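Local structure of DNA repair protein RAD2 (Saccharomyces cerevisiae, 4Q0W) at residues L158-I163 with L336-S341. The protein cuts single-stranded DNA as a structure-specific endonuclease of nucleotide excision repair, making an incision beside damage caused by UV light, bulky adducts or cross-links. Numbering follows the deposited sequence.
Sequences LSRFGI and LDMLRS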
loop_
_atom_site.group_PDB
_atom_site.type_symbol
_atom_site.label_atom_id
_atom_site.label_comp_id
_atom_site.label_asym_id
_atom_site.label_seq_id
_atom_site.Cartn_x
_atom_site.Cartn_y
_atom_site.Cartn_z
ATOM N N LEU A 158 14.310 17.529 -36.751
ATOM C CA LEU A 158 15.550 16.782 -36.543
ATOM C C LEU A 158 16.524 16.947 -37.712
ATOM O O LEU A 158 17.716 17.190 -37.508
ATOM C CB LEU A 158 15.250 15.302 -36.303
ATOM C CG LEU A 158 14.780 14.973 -34.886
ATOM C CD1 LEU A 158 14.219 13.544 -34.806
ATOM C CD2 LEU A 158 15.941 15.169 -33.891
ATOM N N SER A 159 16.024 16.844 -38.938
ATOM C CA SER A 159 16.932 16.908 -40.080
ATOM C C SER A 159 17.468 18.327 -40.326
ATOM O O SER A 159 18.619 18.490 -40.734
ATOM C CB SER A 159 16.298 16.305 -41.334
ATOM O OG SER A 159 15.244 17.115 -41.810
ATOM N N ARG A 160 16.662 19.347 -40.043
ATOM C CA ARG A 160 17.151 20.729 -40.124
ATOM C C ARG A 160 18.202 21.030 -39.045
ATOM O O ARG A 160 19.003 21.964 -39.195
ATOM C CB ARG A 160 15.986 21.724 -40.055
ATOM C CG ARG A 160 14.977 21.541 -41.203
ATOM C CD ARG A 160 13.874 22.609 -41.199
ATOM N NE ARG A 160 12.902 22.367 -42.270
ATOM C CZ ARG A 160 12.163 23.302 -42.864
ATOM N NH1 ARG A 160 12.275 24.584 -42.522
ATOM N NH2 ARG A 160 11.317 22.952 -43.819
ATOM N N PHE A 161 18.198 20.236 -37.967
ATOM C CA PHE A 161 19.243 20.307 -36.944
ATOM C C PHE A 161 20.458 19.491 -37.378
ATOM O O PHE A 161 21.506 19.536 -36.733
ATOM C CB PHE A 161 18.748 19.747 -35.612
ATOM C CG PHE A 161 18.243 20.785 -34.648
ATOM C CD1 PHE A 161 19.126 21.642 -33.999
ATOM C CD2 PHE A 161 16.885 20.880 -34.358
ATOM C CE1 PHE A 161 18.659 22.589 -33.102
ATOM C CE2 PHE A 161 16.408 21.820 -33.455
ATOM C CZ PHE A 161 17.297 22.672 -32.820
ATOM N N GLY A 162 20.315 18.737 -38.465
ATOM C CA GLY A 162 21.370 17.833 -38.887
ATOM C C GLY A 162 21.523 16.607 -37.989
ATOM O O GLY A 162 22.593 15.985 -37.955
ATOM N N ILE A 163 20.453 16.248 -37.278
ATOM C CA ILE A 163 20.479 15.098 -36.365
ATOM C C ILE A 163 19.897 13.850 -37.020
ATOM O O ILE A 163 18.750 13.845 -37.463
ATOM C CB ILE A 163 19.740 15.406 -35.050
ATOM C CG1 ILE A 163 20.454 16.530 -34.290
ATOM C CG2 ILE A 163 19.630 14.163 -34.156
ATOM C CD1 ILE A 163 19.612 17.117 -33.188
ATOM N N LEU A 336 20.666 27.012 -39.787
ATOM C CA LEU A 336 20.010 28.148 -39.132
ATOM C C LEU A 336 18.865 28.728 -39.979
ATOM O O LEU A 336 17.777 29.002 -39.454
ATOM C CB LEU A 336 21.034 29.243 -38.804
ATOM C CG LEU A 336 20.485 30.432 -38.022
ATOM C CD1 LEU A 336 19.877 29.953 -36.715
ATOM C CD2 LEU A 336 21.550 31.483 -37.770
ATOM N N ASP A 337 19.118 28.902 -41.275
ATOM C CA ASP A 337 18.114 29.446 -42.192
ATOM C C ASP A 337 16.830 28.621 -42.141
ATOM O O ASP A 337 15.734 29.177 -42.080
ATOM C CB ASP A 337 18.639 29.466 -43.636
ATOM C CG ASP A 337 19.713 30.547 -43.866
ATOM O OD1 ASP A 337 20.157 31.176 -42.886
ATOM O OD2 ASP A 337 20.099 30.757 -45.033
ATOM N N MET A 338 16.972 27.295 -42.162
ATOM C CA MET A 338 15.802 26.416 -42.250
ATOM C C MET A 338 15.144 26.182 -40.893
ATOM O O MET A 338 13.938 25.932 -40.818
ATOM C CB MET A 338 16.150 25.094 -42.935
ATOM C CG MET A 338 16.566 25.252 -44.393
ATOM S SD MET A 338 15.317 26.122 -45.400
ATOM C CE MET A 338 14.104 24.823 -45.652
ATOM N N LEU A 339 15.932 26.274 -39.820
ATOM C CA LEU A 339 15.382 26.205 -38.472
ATOM C C LEU A 339 14.576 27.478 -38.177
ATOM O O LEU A 339 13.496 27.412 -37.589
ATOM C CB LEU A 339 16.505 26.000 -37.425
ATOM C CG LEU A 339 17.121 24.594 -37.289
ATOM C CD1 LEU A 339 18.369 24.605 -36.386
ATOM C CD2 LEU A 339 16.095 23.559 -36.768
ATOM N N ARG A 340 15.110 28.633 -38.570
ATOM C CA ARG A 340 14.390 29.905 -38.428
ATOM C C ARG A 340 13.012 29.840 -39.079
ATOM O O ARG A 340 11.996 30.149 -38.456
ATOM C CB ARG A 340 15.154 31.033 -39.120
ATOM C CG ARG A 340 16.303 31.650 -38.340
ATOM C CD ARG A 340 17.158 32.446 -39.332
ATOM N NE ARG A 340 18.110 33.350 -38.693
ATOM C CZ ARG A 340 18.924 34.152 -39.368
ATOM N NH1 ARG A 340 18.895 34.157 -40.692
ATOM N NH2 ARG A 340 19.766 34.944 -38.723
ATOM N N SER A 341 12.981 29.458 -40.347
ATOM C CA SER A 341 11.707 29.406 -41.047
ATOM C C SER A 341 10.778 28.316 -40.479
ATOM O O SER A 341 9.554 28.499 -40.423
ATOM C CB SER A 341 11.926 29.239 -42.557
ATOM O OG SER A 341 12.791 28.154 -42.843
#
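The Schellman motif that closes helix 148-160 of the I-domain, with Gly162 at positive phi, meets the first turns of helix 336-347 through Arg160 and Phe161, and illustrates how one helix end can offer a polar and an apolar grip side by side. Arg160 supplies the polar one. With CG anti to its carbonyl carbon (chi1 -60°) and the chain extended from there to NE, the side chain runs obliquely across Met338, and its CD lies 3.8 Å from Met338 CB. At the tip, Arg160 NH1 donates to Met338 O at 2.7 Å; the oxygen lies in the guanidinium plane and the N-H points at it with an angle of 158°. Met338, bent at chi2 and chi3, folds its methyl back over one face of the same group, CE standing 3.7 Å from Arg160 CZ, toward the rim. A salt bridge from Arg160 NE to Glu156 gives the guanidinium a second hold and probably restrains its rotation. An alanine in place of Arg160 would probably leave Met338 O without this donor, Glu156 without its charged mate and the Met338 methyl without the flat surface beneath it. The apolar grip lies deeper, where Phe161 and Leu339 cross at about a right angle and both also touch Leu358 of helix 351-361, while Ile61 and Leu65 of helix 52-66 pack against the phenylalanine. Both Leu339 methyls lie over the same face of the ring: CD1 is 3.9 Å from Phe161 CE1, and CD2 makes a CH-pi contact over that face, 3.9 Å from the Phe161 ring centroid and 22° off its normal.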